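PDB 1R9D: glycerol dehydratase from Clostridium butyricum, which probably acts as a glycyl-radical lyase, dehydrating glycerol without the help of coenzyme B12. Local coordinates for residues I13-L16 with K17-L21; S75-E79 with P80-Q84. One frame throughout, in Å; residues are numbered along the deposited sequence.

In the fold
Both contacts are local contacts within a continuous stretch near the N-terminal end of the protein, with centres about 15 Å apart on the same side of the chain's centre. Contact 1 lies on helix 11-22, contact 2 in the long loop between helices 47-61 and 92-97. Each is partly buried; contact 1 has no fully exposed residue among those that touch, whereas contact 2 includes the exposed Lys78. Backbone bonds dominate the helix, while in the loop hydroxyls and a side-chain amide bond to carbonyl oxygens. The two meet in van der Waals packing, with Ile20 O 3.8 Å from Arg81 CD and Gln19 O 3.9 Å from Pro80 CB.

Contact 1 (I13-L16 with K17-L21); sequences INIL and KAQIL
Leu16 and Gln19 lie alongside each other, their chains heading in one direction, the CD2 methyl of Leu16 resting 3.6 Å from OE1 of Gln19. Both side chains start with CG beside the backbone N and anti to the carbonyl carbon, and the Gln19 chain then extends, its CG passing 3.2 Å from Ile15 O. A water ties the pair together: it donates to Gln19 OE1 at 2.8 Å and to Leu16 O at 3.1 Å, bridging side chain and backbone. The other end of the amide, NE2, makes a weak hydrogen bond to Asp68 O. In the backbone of the same turns, Lys17 N donates to Ile13 O over 2.9 Å. Ala18 N follows on Asn14 O at 3.1 Å, and Gln19 N reaches Ile15 O at 3.3 Å. The bond from Ile20 N to Leu16 O is long and weak at 3.5 Å. Further out, Ile13 and Leu16 pack on helix 304-317 through Asp312, Cys313 and Ile316. Successive i to i+4 bonds, with one apolar side against a neighbouring helix, mark an amphipathic alpha-helix.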
ATOM      1  N   ILE A  13     -13.714  34.073 -33.193  1.00 31.89           N
ATOM      2  CA  ILE A  13     -13.018  32.804 -33.373  1.00 31.68           C
ATOM      3  C   ILE A  13     -11.652  33.011 -34.022  1.00 31.30           C
ATOM      4  O   ILE A  13     -10.672  32.377 -33.634  1.00 30.51           O
ATOM      5  CB  ILE A  13     -13.867  31.831 -34.220  1.00 31.68           C
ATOM      6  CG1 ILE A  13     -15.232  31.637 -33.555  1.00 31.83           C
ATOM      7  CG2 ILE A  13     -13.151  30.496 -34.370  1.00 31.36           C
ATOM      8  CD1 ILE A  13     -15.157  31.270 -32.072  1.00 32.03           C
ATOM      9  N   ASN A  14     -11.575  33.908 -35.001  1.00 31.52           N
ATOM     10  CA  ASN A  14     -10.296  34.165 -35.652  1.00 31.98           C
ATOM     11  C   ASN A  14      -9.295  34.748 -34.658  1.00 31.67           C
ATOM     12  O   ASN A  14      -8.106  34.429 -34.701  1.00 31.53           O
ATOM     13  CB  ASN A  14     -10.467  35.122 -36.837  1.00 33.43           C
ATOM     14  CG  ASN A  14     -11.370  34.555 -37.915  1.00 34.81           C
ATOM     15  OD1 ASN A  14     -11.315  33.362 -38.222  1.00 36.15           O
ATOM     16  ND2 ASN A  14     -12.200  35.407 -38.504  1.00 35.23           N
ATOM     17  N   ILE A  15      -9.778  35.604 -33.763  1.00 31.90           N
ATOM     18  CA  ILE A  15      -8.918  36.220 -32.758  1.00 31.47           C
ATOM     19  C   ILE A  15      -8.411  35.186 -31.752  1.00 30.72           C
ATOM     20  O   ILE A  15      -7.228  35.169 -31.410  1.00 30.26           O
ATOM     21  CB  ILE A  15      -9.666  37.338 -31.999  1.00 32.08           C
ATOM     22  CG1 ILE A  15     -10.002  38.478 -32.963  1.00 32.95           C
ATOM     23  CG2 ILE A  15      -8.806  37.854 -30.845  1.00 30.86           C
ATOM     24  CD1 ILE A  15     -10.871  39.556 -32.362  1.00 34.13           C
ATOM     25  N   LEU A  16      -9.309  34.327 -31.282  1.00 31.61           N
ATOM     26  CA  LEU A  16      -8.938  33.298 -30.315  1.00 30.99           C
ATOM     27  C   LEU A  16      -7.987  32.286 -30.949  1.00 31.07           C
ATOM     28  O   LEU A  16      -7.032  31.843 -30.313  1.00 31.80           O
ATOM     29  CB  LEU A  16     -10.192  32.601 -29.785  1.00 31.23           C
ATOM     30  CG  LEU A  16     -11.140  33.501 -28.986  1.00 30.96           C
ATOM     31  CD1 LEU A  16     -12.444  32.782 -28.730  1.00 31.80           C
ATOM     32  CD2 LEU A  16     -10.479  33.905 -27.675  1.00 30.74           C
ATOM     33  N   LYS A  17      -8.238  31.933 -32.209  1.00 30.48           N
ATOM     34  CA  LYS A  17      -7.373  30.983 -32.907  1.00 30.57           C
ATOM     35  C   LYS A  17      -5.956  31.536 -33.031  1.00 30.06           C
ATOM     36  O   LYS A  17      -4.974  30.807 -32.880  1.00 29.07           O
ATOM     37  CB  LYS A  17      -7.917  30.676 -34.306  1.00 30.30           C
ATOM     38  CG  LYS A  17      -6.964  29.828 -35.145  1.00 31.88           C
ATOM     39  CD  LYS A  17      -7.486  29.600 -36.557  1.00 33.23           C
ATOM     40  CE  LYS A  17      -6.504  28.759 -37.367  1.00 34.20           C
ATOM     41  NZ  LYS A  17      -6.911  28.617 -38.796  1.00 35.09           N
ATOM     42  N   ALA A  18      -5.855  32.831 -33.317  1.00 30.36           N
ATOM     43  CA  ALA A  18      -4.560  33.480 -33.461  1.00 30.68           C
ATOM     44  C   ALA A  18      -3.765  33.418 -32.159  1.00 30.83           C
ATOM     45  O   ALA A  18      -2.536  33.357 -32.173  1.00 31.31           O
ATOM     46  CB  ALA A  18      -4.750  34.936 -33.895  1.00 31.34           C
ATOM     47  N   GLN A  19      -4.469  33.439 -31.031  1.00 31.40           N
ATOM     48  CA  GLN A  19      -3.807  33.380 -29.733  1.00 31.96           C
ATOM     49  C   GLN A  19      -3.078  32.051 -29.592  1.00 31.69           C
ATOM     50  O   GLN A  19      -1.981  31.987 -29.041  1.00 31.12           O
ATOM     51  CB  GLN A  19      -4.828  33.532 -28.603  1.00 33.45           C
ATOM     52  CG  GLN A  19      -5.654  34.808 -28.679  1.00 35.85           C
ATOM     53  CD  GLN A  19      -6.554  34.996 -27.472  1.00 37.18           C
ATOM     54  OE1 GLN A  19      -6.962  34.024 -26.830  1.00 36.43           O
ATOM     55  NE2 GLN A  19      -6.881  36.248 -27.164  1.00 36.83           N
ATOM     56  N   ILE A  20      -3.692  30.987 -30.098  1.00 31.03           N
ATOM     57  CA  ILE A  20      -3.083  29.663 -30.033  1.00 31.15           C
ATOM     58  C   ILE A  20      -1.825  29.583 -30.908  1.00 30.44           C
ATOM     59  O   ILE A  20      -0.748  29.229 -30.433  1.00 30.90           O
ATOM     60  CB  ILE A  20      -4.064  28.566 -30.514  1.00 31.33           C
ATOM     61  CG1 ILE A  20      -5.343  28.576 -29.667  1.00 31.83           C
ATOM     62  CG2 ILE A  20      -3.380  27.210 -30.461  1.00 32.33           C
ATOM     63  CD1 ILE A  20      -5.148  28.166 -28.220  1.00 32.93           C
ATOM     64  N   LEU A  21      -1.968  29.919 -32.187  1.00 31.13           N
ATOM     65  CA  LEU A  21      -0.851  29.851 -33.125  1.00 31.53           C
ATOM     66  C   LEU A  21       0.291  30.831 -32.879  1.00 32.36           C
ATOM     67  O   LEU A  21       1.447  30.518 -33.156  1.00 31.41           O
ATOM     68  CB  LEU A  21      -1.367  30.012 -34.557  1.00 31.54           C
ATOM     69  CG  LEU A  21      -2.282  28.872 -35.019  1.00 32.41           C
ATOM     70  CD1 LEU A  21      -2.777  29.144 -36.422  1.00 32.12           C
ATOM     71  CD2 LEU A  21      -1.523  27.552 -34.953  1.00 31.90           C
TER
HETATM   72  O   HOH W   1      -7.455  31.328 -27.278  1.00 34.02           O

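Contact 2 (S75-E79 with P80-Q84); sequences SLTKE and PRSSQ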
ATOM      1  N   SER A  75      -8.046  28.468 -18.091  1.00 31.01           N
ATOM      2  CA  SER A  75      -6.737  28.277 -18.702  1.00 31.33           C
ATOM      3  C   SER A  75      -5.789  27.626 -17.710  1.00 31.87           C
ATOM      4  O   SER A  75      -5.675  28.074 -16.565  1.00 32.71           O
ATOM      5  CB  SER A  75      -6.155  29.622 -19.155  1.00 32.30           C
ATOM      6  OG  SER A  75      -6.965  30.220 -20.151  1.00 32.59           O
ATOM      7  N   LEU A  76      -5.095  26.586 -18.163  1.00 30.94           N
ATOM      8  CA  LEU A  76      -4.166  25.846 -17.321  1.00 30.44           C
ATOM      9  C   LEU A  76      -2.789  26.486 -17.203  1.00 30.02           C
ATOM     10  O   LEU A  76      -2.037  26.180 -16.278  1.00 29.09           O
ATOM     11  CB  LEU A  76      -4.009  24.415 -17.844  1.00 31.20           C
ATOM     12  CG  LEU A  76      -5.292  23.601 -18.039  1.00 32.28           C
ATOM     13  CD1 LEU A  76      -4.923  22.150 -18.313  1.00 32.52           C
ATOM     14  CD2 LEU A  76      -6.168  23.689 -16.801  1.00 32.32           C
ATOM     15  N   THR A  77      -2.455  27.357 -18.151  1.00 29.71           N
ATOM     16  CA  THR A  77      -1.166  28.039 -18.150  1.00 29.13           C
ATOM     17  C   THR A  77      -1.364  29.500 -18.536  1.00 29.17           C
ATOM     18  O   THR A  77      -2.321  29.839 -19.232  1.00 28.86           O
ATOM     19  CB  THR A  77      -0.172  27.386 -19.148  1.00 29.40           C
ATOM     20  OG1 THR A  77      -0.772  27.303 -20.450  1.00 30.05           O
ATOM     21  CG2 THR A  77       0.220  25.992 -18.679  1.00 29.27           C
ATOM     22  N   LYS A  78      -0.464  30.362 -18.070  1.00 29.84           N
ATOM     23  CA  LYS A  78      -0.536  31.786 -18.372  1.00 30.57           C
ATOM     24  C   LYS A  78      -0.337  32.015 -19.871  1.00 30.40           C
ATOM     25  O   LYS A  78      -1.091  32.765 -20.498  1.00 31.26           O
ATOM     26  CB  LYS A  78       0.522  32.538 -17.558  1.00 31.01           C
ATOM     27  CG  LYS A  78       0.309  32.419 -16.052  1.00 32.87           C
ATOM     28  CD  LYS A  78       1.452  33.031 -15.251  1.00 35.21           C
ATOM     29  CE  LYS A  78       2.757  32.270 -15.464  1.00 36.50           C
ATOM     30  NZ  LYS A  78       3.868  32.801 -14.615  1.00 37.65           N
ATOM     31  N   GLU A  79       0.681  31.373 -20.436  1.00 30.49           N
ATOM     32  CA  GLU A  79       0.966  31.470 -21.871  1.00 31.03           C
ATOM     33  C   GLU A  79       0.095  30.409 -22.550  1.00 30.86           C
ATOM     34  O   GLU A  79      -0.028  29.293 -22.048  1.00 30.44           O
ATOM     35  CB  GLU A  79       2.447  31.168 -22.133  1.00 32.11           C
ATOM     36  CG  GLU A  79       2.881  31.140 -23.609  1.00 33.62           C
ATOM     37  CD  GLU A  79       2.927  32.517 -24.260  1.00 36.22           C
ATOM     38  OE1 GLU A  79       3.012  33.525 -23.527  1.00 36.49           O
ATOM     39  OE2 GLU A  79       2.897  32.592 -25.511  1.00 37.02           O
ATOM     40  N   PRO A  80      -0.529  30.739 -23.693  1.00 30.88           N
ATOM     41  CA  PRO A  80      -1.363  29.718 -24.336  1.00 30.31           C
ATOM     42  C   PRO A  80      -0.540  28.542 -24.853  1.00 29.96           C
ATOM     43  O   PRO A  80       0.675  28.643 -25.015  1.00 29.29           O
ATOM     44  CB  PRO A  80      -2.035  30.479 -25.480  1.00 30.71           C
ATOM     45  CG  PRO A  80      -2.004  31.921 -25.016  1.00 31.49           C
ATOM     46  CD  PRO A  80      -0.638  32.027 -24.396  1.00 30.41           C
ATOM     47  N   ARG A  81      -1.207  27.416 -25.085  1.00 29.90           N
ATOM     48  CA  ARG A  81      -0.540  26.240 -25.629  1.00 29.98           C
ATOM     49  C   ARG A  81       0.740  25.854 -24.890  1.00 29.01           C
ATOM     50  O   ARG A  81       1.726  25.452 -25.517  1.00 29.20           O
ATOM     51  CB  ARG A  81      -0.217  26.504 -27.102  1.00 30.34           C
ATOM     52  CG  ARG A  81      -0.172  25.271 -27.980  1.00 30.73           C
ATOM     53  CD  ARG A  81       0.222  25.654 -29.395  1.00 30.85           C
ATOM     54  NE  ARG A  81       0.159  24.516 -30.308  1.00 30.84           N
ATOM     55  CZ  ARG A  81       0.629  24.538 -31.550  1.00 32.35           C
ATOM     56  NH1 ARG A  81       1.197  25.640 -32.025  1.00 31.74           N
ATOM     57  NH2 ARG A  81       0.535  23.458 -32.317  1.00 32.37           N
ATOM     58  N   SER A  82       0.730  25.967 -23.563  1.00 27.56           N
ATOM     59  CA  SER A  82       1.908  25.632 -22.771  1.00 27.35           C
ATOM     60  C   SER A  82       1.675  24.450 -21.833  1.00 27.20           C
ATOM     61  O   SER A  82       0.595  23.868 -21.829  1.00 27.94           O
ATOM     62  CB  SER A  82       2.375  26.860 -21.993  1.00 28.07           C
ATOM     63  OG  SER A  82       2.736  27.887 -22.905  1.00 29.55           O
ATOM     64  N   SER A  83       2.686  24.100 -21.043  1.00 27.67           N
ATOM     65  CA  SER A  83       2.587  22.948 -20.148  1.00 28.49           C
ATOM     66  C   SER A  83       3.089  23.140 -18.717  1.00 29.01           C
ATOM     67  O   SER A  83       4.116  23.780 -18.483  1.00 28.53           O
ATOM     68  CB  SER A  83       3.338  21.766 -20.779  1.00 28.90           C
ATOM     69  OG  SER A  83       3.443  20.658 -19.894  1.00 29.04           O
ATOM     70  N   GLN A  84       2.353  22.575 -17.763  1.00 28.94           N
ATOM     71  CA  GLN A  84       2.753  22.616 -16.362  1.00 28.37           C
ATOM     72  C   GLN A  84       3.638  21.382 -16.196  1.00 28.80           C
ATOM     73  O   GLN A  84       3.777  20.581 -17.128  1.00 29.08           O
ATOM     74  CB  GLN A  84       1.543  22.499 -15.422  1.00 28.13           C
ATOM     75  CG  GLN A  84       0.599  23.702 -15.368  1.00 27.86           C
ATOM     76  CD  GLN A  84       1.211  24.921 -14.685  1.00 28.43           C
ATOM     77  OE1 GLN A  84       2.184  24.809 -13.944  1.00 27.76           O
ATOM     78  NE2 GLN A  84       0.626  26.089 -14.925  1.00 27.49           N
TER
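A chi1 of 53° turns OG1 of Thr77 towards Glu79 O and leaves the methyl CG2, anti to the carbonyl carbon, to meet Gln84, which bends at chi2 (-70°) and swings its amide back along the loop. The two side chains pass alongside, running opposite ways. NE2 of Gln84 thereby comes 3.8 Å from Thr77 CG2 and donates to Leu76 O at 3.0 Å. This bond is nearly straight (164°) and lies in the plane of the carbonyl and close to that of the amide. At the other end of that amide, OE1 accepts from Arg31 N, so bonds at both ends fix its rotation. Thr77 OG1 donates to Glu79 O over 2.7 Å, linking the Thr77 side chain to the carbonyl two residues on, and Ser82 CB packs 3.5 Å from the same hydroxyl. Ser82 OG sits 3.3 Å from Glu79 CG and donates to Pro80 O at 3.0 Å from well above the carbonyl plane. The Glu79 side chain passes at an angle to the proline ring, its CD 3.6 Å from Pro80 CD, and its OE2 takes a hydrogen bond from Lys24 N. From outside the two segments, Arg67 donates to the carbonyl oxygens of Thr77 and Lys78. This chemistry implies a sharp bend of an irregular loop, whose shape side-chain donors, including Arg67, probably help to hold.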